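PDB 6LN0: Non-structural protein 3 from Porcine deltacoronavirus, which probably binds ADP-ribose through its macro domain and cleaves the viral polyprotein through its papain-like protease domain. Local coordinates for residues A[37-42]-A[62-67]; A[354-359]-A[367-372]. All blocks are in the same frame, centred on the assembly; numbering follows the deposited sequence.

Contact 1: A[37-42]-A[62-67]; sequences AQLTNG and NSVAPI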
loop_
_atom_site.group_PDB
_atom_site.type_symbol
_atom_site.label_atom_id
_atom_site.label_comp_id
_atom_site.label_asym_id
_atom_site.label_seq_id
_atom_site.Cartn_x
_atom_site.Cartn_y
_atom_site.Cartn_z
ATOM N N ALA A 37 40.119 22.468 -22.264
ATOM C CA ALA A 37 41.219 23.013 -21.474
ATOM C C ALA A 37 41.794 24.296 -22.068
ATOM O O ALA A 37 42.392 25.087 -21.325
ATOM C CB ALA A 37 42.336 21.979 -21.321
ATOM N N GLN A 38 41.622 24.528 -23.375
ATOM C CA GLN A 38 42.145 25.717 -24.038
ATOM C C GLN A 38 41.115 26.827 -24.166
ATOM O O GLN A 38 41.396 27.840 -24.812
ATOM C CB GLN A 38 42.683 25.366 -25.426
ATOM C CG GLN A 38 44.152 25.046 -25.443
ATOM C CD GLN A 38 44.422 23.639 -24.961
ATOM O OE1 GLN A 38 43.522 22.785 -24.955
ATOM N NE2 GLN A 38 45.661 23.384 -24.540
ATOM N N LEU A 39 39.924 26.650 -23.589
ATOM C CA LEU A 39 38.883 27.687 -23.563
ATOM C C LEU A 39 38.676 28.322 -24.934
ATOM O O LEU A 39 38.264 29.476 -25.056
ATOM C CB LEU A 39 39.194 28.757 -22.513
ATOM C CG LEU A 39 39.532 28.182 -21.131
ATOM C CD1 LEU A 39 40.380 29.159 -20.321
ATOM C CD2 LEU A 39 38.265 27.770 -20.384
ATOM N N THR A 40 38.950 27.560 -25.982
ATOM C CA THR A 40 38.729 28.055 -27.328
ATOM C C THR A 40 37.287 28.480 -27.558
ATOM O O THR A 40 37.024 29.236 -28.493
ATOM C CB THR A 40 39.131 26.977 -28.342
ATOM O OG1 THR A 40 38.111 25.975 -28.401
ATOM C CG2 THR A 40 40.430 26.313 -27.924
ATOM N N ASN A 41 36.355 28.032 -26.724
ATOM C CA ASN A 41 34.926 28.251 -26.947
ATOM C C ASN A 41 34.548 27.963 -28.398
ATOM O O ASN A 41 33.905 28.770 -29.075
ATOM C CB ASN A 41 34.513 29.664 -26.541
ATOM C CG ASN A 41 34.506 29.853 -25.044
ATOM O OD1 ASN A 41 33.718 29.222 -24.328
ATOM N ND2 ASN A 41 35.383 30.714 -24.558
ATOM N N GLY A 42 34.969 26.785 -28.871
ATOM C CA GLY A 42 34.725 26.324 -30.229
ATOM C C GLY A 42 33.272 26.338 -30.666
ATOM O O GLY A 42 32.920 26.987 -31.656
ATOM N N ASN A 62 42.161 33.447 -23.292
ATOM C CA ASN A 62 43.396 33.052 -23.975
ATOM C C ASN A 62 44.621 33.317 -23.109
ATOM O O ASN A 62 45.564 32.512 -23.100
ATOM C CB ASN A 62 43.539 33.771 -25.320
ATOM C CG ASN A 62 42.352 33.558 -26.227
ATOM O OD1 ASN A 62 41.743 32.492 -26.237
ATOM N ND2 ASN A 62 41.997 34.586 -26.979
ATOM N N SER A 63 44.635 34.450 -22.395
ATOM C CA SER A 63 45.686 34.724 -21.413
ATOM C C SER A 63 45.930 33.520 -20.510
ATOM O O SER A 63 47.066 33.050 -20.370
ATOM C CB SER A 63 45.297 35.926 -20.549
ATOM O OG SER A 63 44.692 36.931 -21.339
ATOM N N VAL A 64 44.859 33.005 -19.883
ATOM C CA VAL A 64 45.020 31.962 -18.866
ATOM C C VAL A 64 45.120 30.572 -19.479
ATOM O O VAL A 64 45.535 29.627 -18.791
ATOM C CB VAL A 64 43.913 32.127 -17.801
ATOM C CG1 VAL A 64 44.045 33.501 -17.171
ATOM C CG2 VAL A 64 42.513 31.974 -18.374
ATOM N N ALA A 65 44.767 30.431 -20.759
ATOM C CA ALA A 65 45.490 29.542 -21.671
ATOM C C ALA A 65 45.087 28.097 -21.365
ATOM O O ALA A 65 43.903 27.808 -21.557
ATOM C CB ALA A 65 46.991 29.878 -21.609
ATOM N N PRO A 66 45.927 27.145 -20.925
ATOM C CA PRO A 66 45.300 25.867 -20.566
ATOM C C PRO A 66 44.885 25.855 -19.103
ATOM O O PRO A 66 45.613 26.328 -18.226
ATOM C CB PRO A 66 46.411 24.847 -20.842
ATOM C CG PRO A 66 47.632 25.555 -20.452
ATOM C CD PRO A 66 47.400 27.019 -20.787
ATOM N N ILE A 67 43.685 25.329 -18.838
ATOM C CA ILE A 67 43.171 25.193 -17.475
ATOM C C ILE A 67 43.106 23.721 -17.107
ATOM O O ILE A 67 42.596 22.893 -17.877
ATOM C CB ILE A 67 41.791 25.852 -17.286
ATOM C CG1 ILE A 67 40.736 25.238 -18.208
ATOM C CG2 ILE A 67 41.891 27.352 -17.450
ATOM C CD1 ILE A 67 39.305 25.492 -17.735
#
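This is a surface contact in the macro domain, between a loop and the C-terminal end of helix 55-64 with the chain that follows it. One backbone hydrogen bond and a small apolar cluster join them. Residues 37-42 lie in the loop between strand 29-34 and helix 44-53. In relatives this asparagine- and glycine-rich loop helps form the ADP-ribose pocket, and it probably does so here. Residues 62-67 are the last turn of helix 55-64 and the chain that leaves it. A65 is the first residue to break the helix, with a positive phi of 76°, and the chain then runs past A37.

L39 carries the apolar part. Its chi1 of -50° puts CG anti to the carbonyl carbon, and both methyls lie against I67. L39 CD2 meets I67 CD1 at 3.6 Å. L39 CD1 lies 3.7 Å from I67 CG2. L39 CD1 also comes to 4.0 Å from V64 CG2. The L39 and I67 side chains cross at about a right angle. L39 and V64 both touch L71 as well, so the cluster reaches strand 71-74. Q38 NE2 lies 4.0 Å from P66 CB, the two side chains crossing obliquely. N41 bonds through its side chain to N33 and Q58, tying the loop to strand 29-34 and to helix 55-64.

The polar link is at O of A37. P66 CA makes a CA-H...O contact with A37 O at 3.1 Å. A65 O is also close to A37 O, but both are acceptors and do not bond. N of I67 supplies the hydrogen bond, 2.8 Å from O of A37 and on a lone pair in the carbonyl plane, with an N-H...O angle of 155°.

Contact 2: A[354-359]-A[367-372]; sequences IQPKVY and TPFTPQ
The F369 ring is set against the backbone of 356-358, and it also meets the F328 ring, with the planes at about 20°. V358 N lies at the edge of the F369 ring, near its plane, 4.1 Å from F369 CD2. O of P356 comes to 3.4 Å from F369 CE2, obliquely. The P356 and F369 side chains cross at about a right angle, with P356 CG 4.0 Å from F369 CZ. F369 CG sits between its backbone N and carbonyl carbon (chi1 56°), and this crowded position turns the ring toward residues 356-358. The second flat group is the amide of Q355. A bend at chi2 (90°) brings it onto P368, with Q355 NE2 3.5 Å from P368 CG.

The backbone forms an antiparallel hydrogen-bonded pair, V358 with T367. V358 N gives to T367 O at 3.0 Å, and T367 N gives to V358 O at 2.9 Å. The two side chains lie side by side on one face of the sheet. T367 OG1, anti to its backbone N, gives a hydrogen bond to P368 O at 2.7 Å.

The hairpin belongs to a zinc-bearing sheet, as in the fingers of coronavirus papain-like proteases. C360, two residues after V358, and C363 in the hairpin turn bind the zinc with C334 and C335. Strand 358-360 is outermost in this sheet, strand 365-371 pairs with 327-332 on its other side, and V358 and F369 pack on F339 and I345 of strand 338-346.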
loop_
_atom_site.group_PDB
_atom_site.type_symbol
_atom_site.label_atom_id
_atom_site.label_comp_id
_atom_site.label_asym_id
_atom_site.label_seq_id
_atom_site.Cartn_x
_atom_site.Cartn_y
_atom_site.Cartn_z
ATOM N N ILE A 354 -28.545 -28.747 26.061
ATOM C CA ILE A 354 -29.982 -28.805 25.845
ATOM C C ILE A 354 -30.756 -27.786 26.655
ATOM O O ILE A 354 -31.977 -27.732 26.616
ATOM C CB ILE A 354 -30.546 -30.226 26.092
ATOM C CG1 ILE A 354 -30.350 -30.627 27.546
ATOM C CG2 ILE A 354 -29.918 -31.239 25.136
ATOM C CD1 ILE A 354 -31.113 -31.874 27.891
ATOM N N GLN A 355 -30.040 -26.905 27.407
ATOM C CA GLN A 355 -30.692 -25.876 28.191
ATOM C C GLN A 355 -29.856 -24.595 28.128
ATOM O O GLN A 355 -28.887 -24.434 28.885
ATOM C CB GLN A 355 -30.895 -26.354 29.626
ATOM C CG GLN A 355 -31.345 -25.284 30.541
ATOM C CD GLN A 355 -32.836 -25.187 30.587
ATOM O OE1 GLN A 355 -33.484 -24.886 29.581
ATOM N NE2 GLN A 355 -33.406 -25.465 31.751
ATOM N N PRO A 356 -30.204 -23.666 27.249
ATOM C CA PRO A 356 -29.425 -22.427 27.136
ATOM C C PRO A 356 -29.613 -21.518 28.337
ATOM O O PRO A 356 -30.698 -21.424 28.915
ATOM C CB PRO A 356 -29.984 -21.785 25.865
ATOM C CG PRO A 356 -31.400 -22.280 25.807
ATOM C CD PRO A 356 -31.332 -23.701 26.303
ATOM N N LYS A 357 -28.543 -20.817 28.703
ATOM C CA LYS A 357 -28.565 -20.010 29.917
ATOM C C LYS A 357 -27.945 -18.642 29.673
ATOM O O LYS A 357 -27.147 -18.446 28.755
ATOM C CB LYS A 357 -27.826 -20.704 31.064
ATOM C CG LYS A 357 -28.106 -22.216 31.181
ATOM C CD LYS A 357 -27.674 -22.756 32.542
ATOM C CE LYS A 357 -27.567 -24.288 32.538
ATOM N NZ LYS A 357 -27.059 -24.762 33.854
ATOM N N VAL A 358 -28.304 -17.689 30.525
ATOM C CA VAL A 358 -27.604 -16.418 30.581
ATOM C C VAL A 358 -27.159 -16.180 32.009
ATOM O O VAL A 358 -27.621 -16.826 32.955
ATOM C CB VAL A 358 -28.454 -15.235 30.083
ATOM C CG1 VAL A 358 -28.657 -15.331 28.588
ATOM C CG2 VAL A 358 -29.808 -15.153 30.844
ATOM N N TYR A 359 -26.263 -15.222 32.155
ATOM C CA TYR A 359 -25.758 -14.829 33.455
ATOM C C TYR A 359 -26.656 -13.748 34.038
ATOM O O TYR A 359 -26.844 -12.692 33.428
ATOM C CB TYR A 359 -24.324 -14.325 33.348
ATOM C CG TYR A 359 -23.766 -13.910 34.680
ATOM C CD1 TYR A 359 -23.471 -14.853 35.650
ATOM C CD2 TYR A 359 -23.566 -12.583 34.978
ATOM C CE1 TYR A 359 -22.966 -14.481 36.868
ATOM C CE2 TYR A 359 -23.057 -12.197 36.198
ATOM C CZ TYR A 359 -22.752 -13.153 37.140
ATOM O OH TYR A 359 -22.253 -12.790 38.375
ATOM N N THR A 367 -28.590 -18.902 34.659
ATOM C CA THR A 367 -30.003 -19.218 34.771
ATOM C C THR A 367 -30.615 -19.564 33.422
ATOM O O THR A 367 -30.213 -19.006 32.398
ATOM C CB THR A 367 -30.773 -18.036 35.354
ATOM O OG1 THR A 367 -32.161 -18.361 35.385
ATOM C CG2 THR A 367 -30.587 -16.790 34.478
ATOM N N PRO A 368 -31.590 -20.468 33.387
ATOM C CA PRO A 368 -32.437 -20.580 32.191
ATOM C C PRO A 368 -33.370 -19.383 32.066
ATOM O O PRO A 368 -33.430 -18.529 32.965
ATOM C CB PRO A 368 -33.210 -21.887 32.427
ATOM C CG PRO A 368 -32.450 -22.604 33.480
ATOM C CD PRO A 368 -31.888 -21.532 34.361
ATOM N N PHE A 369 -34.127 -19.316 30.976
ATOM C CA PHE A 369 -34.879 -18.099 30.705
ATOM C C PHE A 369 -36.090 -18.416 29.835
ATOM O O PHE A 369 -36.140 -19.438 29.149
ATOM C CB PHE A 369 -33.987 -17.040 30.030
ATOM C CG PHE A 369 -33.322 -17.516 28.767
ATOM C CD1 PHE A 369 -33.989 -17.474 27.550
ATOM C CD2 PHE A 369 -32.016 -17.962 28.791
ATOM C CE1 PHE A 369 -33.365 -17.890 26.369
ATOM C CE2 PHE A 369 -31.380 -18.378 27.614
ATOM C CZ PHE A 369 -32.049 -18.336 26.405
ATOM N N THR A 370 -37.051 -17.508 29.842
ATOM C CA THR A 370 -38.275 -17.737 29.078
ATOM C C THR A 370 -38.375 -16.689 27.987
ATOM O O THR A 370 -38.519 -15.491 28.293
ATOM C CB THR A 370 -39.504 -17.707 29.984
ATOM O OG1 THR A 370 -39.379 -18.731 30.997
ATOM C CG2 THR A 370 -40.742 -17.937 29.161
ATOM N N PRO A 371 -38.270 -17.082 26.718
ATOM C CA PRO A 371 -38.221 -16.092 25.626
ATOM C C PRO A 371 -39.540 -15.364 25.452
ATOM O O PRO A 371 -40.605 -15.977 25.487
ATOM C CB PRO A 371 -37.915 -16.938 24.386
ATOM C CG PRO A 371 -37.444 -18.267 24.906
ATOM C CD PRO A 371 -37.987 -18.454 26.276
ATOM N N GLN A 372 -39.465 -14.050 25.216
ATOM C CA GLN A 372 -40.648 -13.265 24.875
ATOM C C GLN A 372 -40.691 -12.819 23.425
ATOM O O GLN A 372 -41.745 -12.341 22.989
ATOM C CB GLN A 372 -40.753 -12.012 25.751
ATOM C CG GLN A 372 -40.476 -12.278 27.202
ATOM C CD GLN A 372 -41.582 -13.104 27.851
ATOM O OE1 GLN A 372 -42.777 -12.815 27.669
ATOM N NE2 GLN A 372 -41.190 -14.126 28.618
#

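Overall arrangement
The two contacts lie in different domains, with centres about 102 Å apart, on opposite sides of the chain's centre. They share no strand or helix. Contact 1 is a surface contact in the macro domain, where a loop meets a helix end and the chain leaving it. Contact 2 is partly buried and joins the strands of a hairpin in the protease part, close to the zinc. Their chemistry follows their places. The segments of contact 1 are held by a single backbone bond, with aliphatic methyls beside it. The strands of contact 2 share a reciprocal pair of backbone bonds, and an aromatic ring and prolines pack beside the V358-T367 pair.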